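Flavodoxin (Streptococcus pneumoniae, PDB 5LJI) binds flavin mononucleotide and probably serves as a low-potential electron donor to a number of redox enzymes. Local coordinates at residues V7-T12 with P65-D70; Y85-S90 with R107-T112; S90-Y95 with K122-A127. All coordinates share one frame; numbering follows the deposited sequence.

How the interactions relate
All three interactions belong to one flavodoxin fold built on a five-stranded parallel sheet, and all touch FMN. Interaction 1 comes first along the chain and closes before the others open; it joins the end of strand 3-8 and the residue after it to the turn 65-68 that leads into helix 69-75. Interactions 2 and 3 alternate their segments, share Ser90 and both use strand 84-91, one packing helix 100-111 on it and the other pairing it with strand 115-124. Their centres lie about 17 Å apart; that of interaction 1 is about 14 Å from interaction 2 and 16 Å from interaction 3. Strand ends and the loops after them hold the cofactor, which interaction 2 meets only through Ser90.

Interaction 1: V7-T12 with P65-D70; sequences VFASMT and PDEMMD. With FMN (flavin mononucleotide), chain C.
Ala9 sets its methyl group against Met68 and Glu67, and these three residues bury most of the surface in the contact. Its CB lies 3.8 Å from CG of Met68, a selenomethionine in this crystal. So small a side chain suits the place, for the two backbones approach to 6.6 Å between CA of Ala9 and CA of Met68. Flexible and unbranched, Met68 bends at its second torsion (chi2 -41°) and then runs straight, which lays CE along the opposing backbone, 3.7 Å from N of Ala9 and beside the carbonyl groups of Val7 and Phe8. Glu67 covers the more open flank: folded at CG (chi2 -91°), it brings OE2 to 3.7 Å from CB of Ala9. That oxygen is not stranded on the methyl, since it is hydrogen-bonded to the hydroxyl of Tyr57. Just past Ala9 the chain becomes the phosphate loop, where Met11 N and Thr12 N both donate to O2P of FMN, at 2.7 and 2.8 Å, while the hydroxyls of Ser10 and Thr12 serve the other phosphate oxygens. Within the sheet, Val7 and Ala9 are bonded through their backbones to strand 51-57, and Phe8 to Asp36 of strand 32-37; its side chain leaves the strand away from residues 65-70, and the ring packs against Glu16 and Ala19 of helix 14-28, so residues 65-70 and that helix cover different sides of strand 3-8.

Interaction 2: Y85-S90 with R107-T112; sequences YGVVGS and RVFVST. With FMN (flavin mononucleotide), chain C.
Phe109 and Tyr85 press together in the tight heart of this contact, each placing its own CB over the other's ring. CB of Phe109 sits 3.3 Å from the centroid of the Tyr85 ring, almost straight above its centre, and CB of Tyr85 stands 3.7 Å from the centroid of the Phe109 ring, somewhat toward the rim. The side chains reach toward each other's backbones, so the near-parallel rings (12°) are displaced and share little area, with centroids 4.7 Å apart. The result is a reciprocal pair of CH-pi contacts. Tyr85 holds CG between its backbone N and carbonyl carbon (chi1 82°), which lays the flat ring out against the helix. Farther along the strand, Val87 brings CG2 to 3.8 Å from CD2 of Phe109, a branched aliphatic filling in beside the aromatic pair.

Toward solvent the contact thins out. Val110, exposed on the helix, contributes a single methyl, CG2, which meets OH of Tyr85 and covers much less surface than the aromatic residues do. Tyrosine suits this border because its ring can be buried while its hydroxyl reaches a polar partner, here the carboxylate of Asp106 of helix 100-111. Phe109, wholly apolar, instead continues inward to Ala52 and Val54 of strand 51-57 and to Leu75 of helix 69-75.

Strand segment 85-90 and helix segment 107-111 run nearly antiparallel (168°), their axes 9.3 Å apart at closest approach. This is the geometry of a beta-alpha-beta crossover, in which helix 100-111, packed on the face of the sheet, connects the neighbouring parallel strands 84-91 and 115-124 of the flavodoxin fold.

Interaction 3: S90-Y95 with K122-A127; sequences SGDTFY and KVDLSA. With FMN (flavin mononucleotide), chain C.
Backbone hydrogen bonds tie Gly91 to both Val123 and Leu125 where two parallel strands end. Gly91 N donates to Val123 O at 2.7 Å, almost in line with the carbonyl, and Leu125 N returns a bond to Gly91 O that is modelled very short. Ser90 pairs in register with Val123, and both turn their side chains to the same face of the sheet. The ends of parallel strands and the loops after them are where the flavodoxin fold holds its flavin, and Asp92 N duly donates to FMN O2; Gly91, lacking a side chain, lets that oxygen approach to 3.3 Å from its CA.

Side-chain hydrogen bonds add to the backbone pairing. With OG anti to its backbone N (chi1 -177°), Ser90 donates to Leu125 O at 2.6 Å and accepts from O4' of FMN at 2.9 Å, so one hydroxyl links the strand end to the ribityl chain. Asp124 OD1 receives Thr93 N at 2.8 Å from above its carboxylate plane, which ties down the loop that follows strand 84-91. Asp92 OD1 takes Phe94 N, likewise from above the plane, and forms an Asx turn.

Electrostatically the two acids are unfavourable neighbours: OD1 of Asp92 and OD1 of Asp124 are 4.0 Å apart, a repulsion that the N-H donor at each oxygen probably eases.

Van der Waals and aromatic contacts complete the account. Leu125 runs alongside Asp92, both side chains heading the same way, its methyls packing on the carboxylate, and sends CD2 toward O3' of FMN. Tyr95 spreads one ring face against the isoalloxazine, with C4A of FMN 3.4 Å above the plane of the Tyr95 ring and over its centre, while Phe94 CD2 lies over the opposite face of that ring.

Interaction 1: V7-T12 with P65-D70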
loop_
_atom_site.group_PDB
_atom_site.type_symbol
_atom_site.label_atom_id
_atom_site.label_comp_id
_atom_site.label_asym_id
_atom_site.label_seq_id
_atom_site.Cartn_x
_atom_site.Cartn_y
_atom_site.Cartn_z
ATOM N N VAL A 7 5.231 -0.254 -2.612
ATOM C CA VAL A 7 5.787 -1.544 -2.301
ATOM C C VAL A 7 4.699 -2.599 -2.093
ATOM O O VAL A 7 3.785 -2.401 -1.305
ATOM C CB VAL A 7 6.709 -1.429 -1.042
ATOM C CG1 VAL A 7 7.279 -2.803 -0.720
ATOM C CG2 VAL A 7 7.865 -0.435 -1.250
ATOM N N PHE A 8 4.780 -3.729 -2.812
ATOM C CA PHE A 8 3.763 -4.758 -2.796
ATOM C C PHE A 8 4.301 -6.195 -2.477
ATOM O O PHE A 8 5.454 -6.520 -2.735
ATOM C CB PHE A 8 3.001 -4.771 -4.107
ATOM C CG PHE A 8 3.735 -5.429 -5.252
ATOM C CD1 PHE A 8 4.656 -4.700 -6.024
ATOM C CD2 PHE A 8 3.568 -6.797 -5.533
ATOM C CE1 PHE A 8 5.405 -5.326 -7.026
ATOM C CE2 PHE A 8 4.281 -7.431 -6.587
ATOM C CZ PHE A 8 5.206 -6.682 -7.333
ATOM N N ALA A 9 3.427 -7.034 -1.932
ATOM C CA ALA A 9 3.643 -8.480 -1.841
ATOM C C ALA A 9 2.454 -9.122 -2.519
ATOM O O ALA A 9 1.346 -8.602 -2.422
ATOM C CB ALA A 9 3.713 -8.919 -0.408
ATOM N N SER A 10 2.710 -10.158 -3.301
ATOM C CA SER A 10 1.664 -10.877 -4.012
ATOM C C SER A 10 2.157 -12.265 -4.373
ATOM O O SER A 10 3.208 -12.414 -4.994
ATOM C CB SER A 10 1.262 -10.142 -5.287
ATOM O OG SER A 10 0.125 -10.781 -5.878
HETATM N N MSE A 11 1.389 -13.278 -4.002
HETATM C CA MSE A 11 1.744 -14.643 -4.300
HETATM C C MSE A 11 1.040 -15.101 -5.538
HETATM O O MSE A 11 1.596 -15.807 -6.335
HETATM C CB MSE A 11 1.314 -15.480 -3.114
HETATM C CG MSE A 11 2.155 -16.734 -2.953
HETATM SE SE MSE A 11 1.639 -17.586 -1.229
HETATM C CE MSE A 11 -0.212 -18.123 -1.669
ATOM N N THR A 12 -0.204 -14.704 -5.718
ATOM C CA THR A 12 -0.955 -15.141 -6.871
ATOM C C THR A 12 -1.423 -13.986 -7.716
ATOM O O THR A 12 -2.298 -14.154 -8.535
ATOM C CB THR A 12 -2.170 -16.001 -6.430
ATOM O OG1 THR A 12 -3.163 -15.188 -5.801
ATOM C CG2 THR A 12 -1.721 -17.078 -5.456
ATOM N N PRO A 65 1.878 -11.343 5.076
ATOM C CA PRO A 65 2.622 -12.332 4.324
ATOM C C PRO A 65 4.081 -12.507 4.877
ATOM O O PRO A 65 4.747 -11.524 5.188
ATOM C CB PRO A 65 2.635 -11.733 2.918
ATOM C CG PRO A 65 1.428 -10.813 2.880
ATOM C CD PRO A 65 1.474 -10.199 4.240
ATOM N N ASP A 66 4.545 -13.748 4.972
ATOM C CA ASP A 66 5.937 -14.135 5.360
ATOM C C ASP A 66 6.993 -13.214 4.779
ATOM O O ASP A 66 7.846 -12.647 5.506
ATOM C CB ASP A 66 6.179 -15.589 4.843
ATOM C CG ASP A 66 7.442 -16.267 5.418
ATOM O OD1 ASP A 66 8.193 -15.638 6.205
ATOM O OD2 ASP A 66 7.679 -17.471 5.069
ATOM N N GLU A 67 6.919 -13.043 3.461
ATOM C CA GLU A 67 7.861 -12.222 2.720
ATOM C C GLU A 67 7.800 -10.710 3.062
ATOM O O GLU A 67 8.695 -9.987 2.653
ATOM C CB GLU A 67 7.700 -12.435 1.206
ATOM C CG GLU A 67 6.463 -11.801 0.572
ATOM C CD GLU A 67 5.258 -12.740 0.551
ATOM O OE1 GLU A 67 5.138 -13.640 1.428
ATOM O OE2 GLU A 67 4.400 -12.558 -0.317
HETATM N N MSE A 68 6.769 -10.259 3.798
HETATM C CA MSE A 68 6.502 -8.816 4.043
HETATM C C MSE A 68 7.029 -8.475 5.403
HETATM O O MSE A 68 7.113 -7.316 5.756
HETATM C CB MSE A 68 4.998 -8.487 4.110
HETATM C CG MSE A 68 4.337 -7.589 3.053
HETATM SE SE MSE A 68 5.479 -6.030 2.580
HETATM C CE MSE A 68 4.215 -5.349 1.228
HETATM N N MSE A 69 7.396 -9.498 6.170
HETATM C CA MSE A 69 7.701 -9.389 7.611
HETATM C C MSE A 69 8.857 -8.504 7.891
HETATM O O MSE A 69 8.781 -7.637 8.757
HETATM C CB MSE A 69 7.984 -10.775 8.238
HETATM C CG MSE A 69 7.889 -10.844 9.786
HETATM SE SE MSE A 69 8.483 -12.615 10.530
HETATM C CE MSE A 69 6.894 -13.490 9.738
ATOM N N ASP A 70 9.955 -8.731 7.176
ATOM C CA ASP A 70 11.115 -7.919 7.305
ATOM C C ASP A 70 10.794 -6.459 7.035
ATOM O O ASP A 70 11.262 -5.556 7.742
ATOM C CB ASP A 70 12.134 -8.379 6.281
ATOM C CG ASP A 70 13.434 -8.649 6.903
ATOM O OD1 ASP A 70 14.079 -7.627 7.318
ATOM O OD2 ASP A 70 13.731 -9.896 7.051
HETATM N N1 FMN C . -7.798 -13.000 3.328
HETATM C C2 FMN C . -8.155 -12.183 4.312
HETATM O O2 FMN C . -8.772 -11.103 4.077
HETATM N N3 FMN C . -7.886 -12.533 5.574
HETATM C C4 FMN C . -7.291 -13.685 5.948
HETATM O O4 FMN C . -7.140 -14.009 7.146
HETATM C C4A FMN C . -6.857 -14.611 4.921
HETATM N N5 FMN C . -6.249 -15.773 5.194
HETATM C C5A FMN C . -5.903 -16.571 4.183
HETATM C C6 FMN C . -5.271 -17.751 4.447
HETATM C C7 FMN C . -4.889 -18.580 3.393
HETATM C C7M FMN C . -4.214 -19.897 3.674
HETATM C C8 FMN C . -5.156 -18.191 1.987
HETATM C C8M FMN C . -4.760 -19.085 0.828
HETATM C C9 FMN C . -5.798 -17.008 1.717
HETATM C C9A FMN C . -6.151 -16.168 2.762
HETATM N N10 FMN C . -6.762 -14.978 2.501
HETATM C C10 FMN C . -7.161 -14.167 3.554
HETATM C "C1'" FMN C . -7.091 -14.511 1.145
HETATM C "C2'" FMN C . -5.870 -14.000 0.340
HETATM O "O2'" FMN C . -5.246 -12.881 0.985
HETATM C "C3'" FMN C . -6.408 -13.671 -1.059
HETATM O "O3'" FMN C . -6.425 -14.971 -1.674
HETATM C "C4'" FMN C . -5.547 -12.690 -1.855
HETATM O "O4'" FMN C . -6.257 -12.426 -3.042
HETATM C "C5'" FMN C . -4.155 -13.201 -2.164
HETATM O "O5'" FMN C . -3.339 -12.146 -2.727
HETATM P P FMN C . -2.304 -12.397 -3.924
HETATM O O1P FMN C . -3.135 -12.909 -5.090
HETATM O O2P FMN C . -1.238 -13.395 -3.513
HETATM O O3P FMN C . -1.753 -10.952 -4.240
#

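Interaction 2: Y85-S90 with R107-T112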
loop_
_atom_site.group_PDB
_atom_site.type_symbol
_atom_site.label_atom_id
_atom_site.label_comp_id
_atom_site.label_asym_id
_atom_site.label_seq_id
_atom_site.Cartn_x
_atom_site.Cartn_y
_atom_site.Cartn_z
ATOM N N TYR A 85 1.020 8.813 3.268
ATOM C CA TYR A 85 0.943 7.363 3.111
ATOM C C TYR A 85 -0.461 6.955 2.760
ATOM O O TYR A 85 -1.399 7.697 3.037
ATOM C CB TYR A 85 1.430 6.638 4.360
ATOM C CG TYR A 85 0.424 6.502 5.498
ATOM C CD1 TYR A 85 -0.483 5.435 5.501
ATOM C CD2 TYR A 85 0.356 7.434 6.557
ATOM C CE1 TYR A 85 -1.407 5.288 6.487
ATOM C CE2 TYR A 85 -0.570 7.260 7.612
ATOM C CZ TYR A 85 -1.438 6.185 7.544
ATOM O OH TYR A 85 -2.393 5.927 8.460
ATOM N N GLY A 86 -0.588 5.782 2.139
ATOM C CA GLY A 86 -1.854 5.127 1.910
ATOM C C GLY A 86 -1.572 3.655 1.835
ATOM O O GLY A 86 -0.422 3.254 1.558
ATOM N N VAL A 87 -2.596 2.857 2.134
ATOM C CA VAL A 87 -2.507 1.390 2.197
ATOM C C VAL A 87 -3.662 0.788 1.418
ATOM O O VAL A 87 -4.813 1.241 1.538
ATOM C CB VAL A 87 -2.479 0.830 3.656
ATOM C CG1 VAL A 87 -2.047 -0.624 3.676
ATOM C CG2 VAL A 87 -1.505 1.590 4.548
ATOM N N VAL A 88 -3.340 -0.222 0.596
ATOM C CA VAL A 88 -4.343 -1.005 -0.141
ATOM C C VAL A 88 -4.004 -2.479 -0.040
ATOM O O VAL A 88 -2.867 -2.841 0.283
ATOM C CB VAL A 88 -4.394 -0.612 -1.644
ATOM C CG1 VAL A 88 -4.687 0.896 -1.809
ATOM C CG2 VAL A 88 -3.118 -1.018 -2.396
ATOM N N GLY A 89 -4.953 -3.341 -0.369
ATOM C CA GLY A 89 -4.759 -4.757 -0.135
ATOM C C GLY A 89 -5.805 -5.628 -0.794
ATOM O O GLY A 89 -6.868 -5.162 -1.137
ATOM N N SER A 90 -5.466 -6.902 -0.954
ATOM C CA SER A 90 -6.374 -7.920 -1.359
ATOM C C SER A 90 -6.463 -8.929 -0.231
ATOM O O SER A 90 -5.491 -9.293 0.400
ATOM C CB SER A 90 -5.927 -8.666 -2.616
ATOM O OG SER A 90 -6.896 -9.621 -3.003
ATOM N N ARG A 107 -1.665 1.181 10.907
ATOM C CA ARG A 107 -1.248 1.579 12.236
ATOM C C ARG A 107 0.271 1.659 12.372
ATOM O O ARG A 107 0.786 2.512 13.081
ATOM C CB ARG A 107 -1.867 0.672 13.321
ATOM C CG ARG A 107 -1.360 -0.753 13.346
ATOM C CD ARG A 107 -1.451 -1.370 14.733
ATOM N NE ARG A 107 -0.924 -2.730 14.708
ATOM C CZ ARG A 107 -1.663 -3.822 14.533
ATOM N NH1 ARG A 107 -2.979 -3.729 14.390
ATOM N NH2 ARG A 107 -1.075 -5.013 14.501
ATOM N N VAL A 108 1.024 0.831 11.662
ATOM C CA VAL A 108 2.454 1.104 11.629
ATOM C C VAL A 108 2.785 2.445 10.924
ATOM O O VAL A 108 3.576 3.232 11.409
ATOM C CB VAL A 108 3.242 -0.025 10.984
ATOM C CG1 VAL A 108 4.693 0.404 10.868
ATOM C CG2 VAL A 108 3.127 -1.284 11.823
ATOM N N PHE A 109 2.210 2.709 9.759
ATOM C CA PHE A 109 2.442 3.989 9.166
ATOM C C PHE A 109 2.209 5.162 10.145
ATOM O O PHE A 109 3.019 6.089 10.221
ATOM C CB PHE A 109 1.606 4.186 7.874
ATOM C CG PHE A 109 2.363 3.841 6.614
ATOM C CD1 PHE A 109 3.530 4.490 6.292
ATOM C CD2 PHE A 109 1.886 2.875 5.740
ATOM C CE1 PHE A 109 4.233 4.180 5.135
ATOM C CE2 PHE A 109 2.554 2.595 4.590
ATOM C CZ PHE A 109 3.723 3.237 4.289
ATOM N N VAL A 110 1.100 5.115 10.861
ATOM C CA VAL A 110 0.736 6.191 11.753
ATOM C C VAL A 110 1.871 6.420 12.778
ATOM O O VAL A 110 2.258 7.558 13.058
ATOM C CB VAL A 110 -0.585 5.870 12.494
ATOM C CG1 VAL A 110 -0.838 6.931 13.555
ATOM C CG2 VAL A 110 -1.763 5.851 11.514
ATOM N N SER A 111 2.397 5.319 13.301
ATOM C CA SER A 111 3.581 5.326 14.199
ATOM C C SER A 111 4.750 6.081 13.684
ATOM O O SER A 111 5.505 6.594 14.477
ATOM C CB SER A 111 4.134 3.934 14.428
ATOM O OG SER A 111 3.178 3.208 15.103
ATOM N N THR A 112 4.967 6.046 12.380
ATOM C CA THR A 112 6.147 6.669 11.780
ATOM C C THR A 112 6.000 8.197 11.710
ATOM O O THR A 112 6.948 8.885 11.351
ATOM C CB THR A 112 6.378 6.147 10.326
ATOM O OG1 THR A 112 5.299 6.557 9.487
ATOM C CG2 THR A 112 6.463 4.608 10.273
HETATM N N1 FMN C . -7.798 -13.000 3.328
HETATM C C2 FMN C . -8.155 -12.183 4.312
HETATM O O2 FMN C . -8.772 -11.103 4.077
HETATM N N3 FMN C . -7.886 -12.533 5.574
HETATM C C4 FMN C . -7.291 -13.685 5.948
HETATM O O4 FMN C . -7.140 -14.009 7.146
HETATM C C4A FMN C . -6.857 -14.611 4.921
HETATM N N5 FMN C . -6.249 -15.773 5.194
HETATM C C5A FMN C . -5.903 -16.571 4.183
HETATM C C6 FMN C . -5.271 -17.751 4.447
HETATM C C7 FMN C . -4.889 -18.580 3.393
HETATM C C7M FMN C . -4.214 -19.897 3.674
HETATM C C8 FMN C . -5.156 -18.191 1.987
HETATM C C8M FMN C . -4.760 -19.085 0.828
HETATM C C9 FMN C . -5.798 -17.008 1.717
HETATM C C9A FMN C . -6.151 -16.168 2.762
HETATM N N10 FMN C . -6.762 -14.978 2.501
HETATM C C10 FMN C . -7.161 -14.167 3.554
HETATM C "C1'" FMN C . -7.091 -14.511 1.145
HETATM C "C2'" FMN C . -5.870 -14.000 0.340
HETATM O "O2'" FMN C . -5.246 -12.881 0.985
HETATM C "C3'" FMN C . -6.408 -13.671 -1.059
HETATM O "O3'" FMN C . -6.425 -14.971 -1.674
HETATM C "C4'" FMN C . -5.547 -12.690 -1.855
HETATM O "O4'" FMN C . -6.257 -12.426 -3.042
HETATM C "C5'" FMN C . -4.155 -13.201 -2.164
HETATM O "O5'" FMN C . -3.339 -12.146 -2.727
HETATM P P FMN C . -2.304 -12.397 -3.924
HETATM O O1P FMN C . -3.135 -12.909 -5.090
HETATM O O2P FMN C . -1.238 -13.395 -3.513
HETATM O O3P FMN C . -1.753 -10.952 -4.240
#

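Interaction 3: S90-Y95 with K122-A127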
loop_
_atom_site.group_PDB
_atom_site.type_symbol
_atom_site.label_atom_id
_atom_site.label_comp_id
_atom_site.label_asym_id
_atom_site.label_seq_id
_atom_site.Cartn_x
_atom_site.Cartn_y
_atom_site.Cartn_z
ATOM N N SER A 90 -5.466 -6.902 -0.954
ATOM C CA SER A 90 -6.374 -7.920 -1.359
ATOM C C SER A 90 -6.463 -8.929 -0.231
ATOM O O SER A 90 -5.491 -9.293 0.400
ATOM C CB SER A 90 -5.927 -8.666 -2.616
ATOM O OG SER A 90 -6.896 -9.621 -3.003
ATOM N N GLY A 91 -7.681 -9.361 0.006
ATOM C CA GLY A 91 -7.975 -10.451 0.919
ATOM C C GLY A 91 -9.157 -11.235 0.342
ATOM O O GLY A 91 -9.334 -11.295 -0.886
ATOM N N ASP A 92 -9.949 -11.796 1.249
ATOM C CA ASP A 92 -11.014 -12.740 0.938
ATOM C C ASP A 92 -12.078 -12.637 2.055
ATOM O O ASP A 92 -11.846 -12.997 3.201
ATOM C CB ASP A 92 -10.456 -14.173 0.865
ATOM C CG ASP A 92 -11.501 -15.198 0.397
ATOM O OD1 ASP A 92 -12.706 -14.902 0.407
ATOM O OD2 ASP A 92 -11.080 -16.302 0.013
ATOM N N THR A 93 -13.246 -12.163 1.665
ATOM C CA THR A 93 -14.365 -11.831 2.547
ATOM C C THR A 93 -14.957 -13.058 3.251
ATOM O O THR A 93 -15.836 -12.956 4.093
ATOM C CB THR A 93 -15.421 -11.053 1.719
ATOM O OG1 THR A 93 -16.191 -10.222 2.565
ATOM C CG2 THR A 93 -16.323 -11.963 0.889
ATOM N N PHE A 94 -14.416 -14.216 2.915
ATOM C CA PHE A 94 -14.627 -15.443 3.629
ATOM C C PHE A 94 -14.221 -15.292 5.082
ATOM O O PHE A 94 -14.889 -15.816 5.982
ATOM C CB PHE A 94 -13.799 -16.520 2.916
ATOM C CG PHE A 94 -13.923 -17.906 3.478
ATOM C CD1 PHE A 94 -15.158 -18.440 3.856
ATOM C CD2 PHE A 94 -12.795 -18.716 3.561
ATOM C CE1 PHE A 94 -15.247 -19.739 4.352
ATOM C CE2 PHE A 94 -12.875 -20.003 4.048
ATOM C CZ PHE A 94 -14.104 -20.523 4.426
ATOM N N TYR A 95 -13.109 -14.592 5.283
ATOM C CA TYR A 95 -12.547 -14.314 6.617
ATOM C C TYR A 95 -13.221 -13.078 7.252
ATOM O O TYR A 95 -13.538 -12.093 6.571
ATOM C CB TYR A 95 -11.018 -14.147 6.501
ATOM C CG TYR A 95 -10.371 -15.328 5.797
ATOM C CD1 TYR A 95 -10.187 -15.342 4.396
ATOM C CD2 TYR A 95 -10.016 -16.447 6.494
ATOM C CE1 TYR A 95 -9.640 -16.443 3.743
ATOM C CE2 TYR A 95 -9.458 -17.544 5.854
ATOM C CZ TYR A 95 -9.301 -17.539 4.478
ATOM O OH TYR A 95 -8.758 -18.623 3.866
ATOM N N LYS A 122 -9.578 -1.936 0.712
ATOM C CA LYS A 122 -9.522 -3.361 0.903
ATOM C C LYS A 122 -10.246 -3.974 -0.247
ATOM O O LYS A 122 -11.374 -3.544 -0.587
ATOM C CB LYS A 122 -10.209 -3.700 2.227
ATOM C CG LYS A 122 -9.583 -2.965 3.403
ATOM C CD LYS A 122 -10.169 -3.423 4.758
ATOM C CE LYS A 122 -9.398 -2.755 5.891
ATOM N NZ LYS A 122 -9.812 -3.263 7.232
ATOM N N VAL A 123 -9.608 -4.956 -0.892
ATOM C CA VAL A 123 -10.231 -5.601 -2.032
ATOM C C VAL A 123 -10.435 -7.080 -1.758
ATOM O O VAL A 123 -9.557 -7.799 -1.217
ATOM C CB VAL A 123 -9.408 -5.407 -3.347
ATOM C CG1 VAL A 123 -10.056 -6.164 -4.496
ATOM C CG2 VAL A 123 -9.268 -3.927 -3.672
ATOM N N ASP A 124 -11.619 -7.532 -2.158
ATOM C CA ASP A 124 -12.026 -8.901 -1.964
ATOM C C ASP A 124 -11.475 -9.650 -3.184
ATOM O O ASP A 124 -11.966 -9.487 -4.242
ATOM C CB ASP A 124 -13.565 -8.986 -1.938
ATOM C CG ASP A 124 -14.090 -10.367 -1.502
ATOM O OD1 ASP A 124 -13.321 -11.211 -0.990
ATOM O OD2 ASP A 124 -15.313 -10.580 -1.680
ATOM N N LEU A 125 -10.475 -10.489 -2.956
ATOM C CA LEU A 125 -9.845 -11.279 -4.012
ATOM C C LEU A 125 -9.399 -10.418 -5.202
ATOM O O LEU A 125 -8.592 -9.481 -5.014
ATOM C CB LEU A 125 -10.716 -12.488 -4.397
ATOM C CG LEU A 125 -10.811 -13.475 -3.221
ATOM C CD1 LEU A 125 -11.967 -14.447 -3.440
ATOM C CD2 LEU A 125 -9.539 -14.265 -3.020
ATOM N N SER A 126 -9.847 -10.735 -6.402
ATOM C CA SER A 126 -9.446 -9.989 -7.579
ATOM C C SER A 126 -10.243 -8.723 -7.666
ATOM O O SER A 126 -11.405 -8.672 -7.265
ATOM C CB SER A 126 -9.711 -10.749 -8.901
ATOM O OG SER A 126 -9.543 -12.152 -8.774
ATOM N N ALA A 127 -9.653 -7.702 -8.282
ATOM C CA ALA A 127 -10.360 -6.437 -8.408
ATOM C C ALA A 127 -11.383 -6.431 -9.540
ATOM O O ALA A 127 -11.139 -6.962 -10.623
ATOM C CB ALA A 127 -9.362 -5.323 -8.653
HETATM N N1 FMN C . -7.798 -13.000 3.328
HETATM C C2 FMN C . -8.155 -12.183 4.312
HETATM O O2 FMN C . -8.772 -11.103 4.077
HETATM N N3 FMN C . -7.886 -12.533 5.574
HETATM C C4 FMN C . -7.291 -13.685 5.948
HETATM O O4 FMN C . -7.140 -14.009 7.146
HETATM C C4A FMN C . -6.857 -14.611 4.921
HETATM N N5 FMN C . -6.249 -15.773 5.194
HETATM C C5A FMN C . -5.903 -16.571 4.183
HETATM C C6 FMN C . -5.271 -17.751 4.447
HETATM C C7 FMN C . -4.889 -18.580 3.393
HETATM C C7M FMN C . -4.214 -19.897 3.674
HETATM C C8 FMN C . -5.156 -18.191 1.987
HETATM C C8M FMN C . -4.760 -19.085 0.828
HETATM C C9 FMN C . -5.798 -17.008 1.717
HETATM C C9A FMN C . -6.151 -16.168 2.762
HETATM N N10 FMN C . -6.762 -14.978 2.501
HETATM C C10 FMN C . -7.161 -14.167 3.554
HETATM C "C1'" FMN C . -7.091 -14.511 1.145
HETATM C "C2'" FMN C . -5.870 -14.000 0.340
HETATM O "O2'" FMN C . -5.246 -12.881 0.985
HETATM C "C3'" FMN C . -6.408 -13.671 -1.059
HETATM O "O3'" FMN C . -6.425 -14.971 -1.674
HETATM C "C4'" FMN C . -5.547 -12.690 -1.855
HETATM O "O4'" FMN C . -6.257 -12.426 -3.042
HETATM C "C5'" FMN C . -4.155 -13.201 -2.164
HETATM O "O5'" FMN C . -3.339 -12.146 -2.727
HETATM P P FMN C . -2.304 -12.397 -3.924
HETATM O O1P FMN C . -3.135 -12.909 -5.090
HETATM O O2P FMN C . -1.238 -13.395 -3.513
HETATM O O3P FMN C . -1.753 -10.952 -4.240
#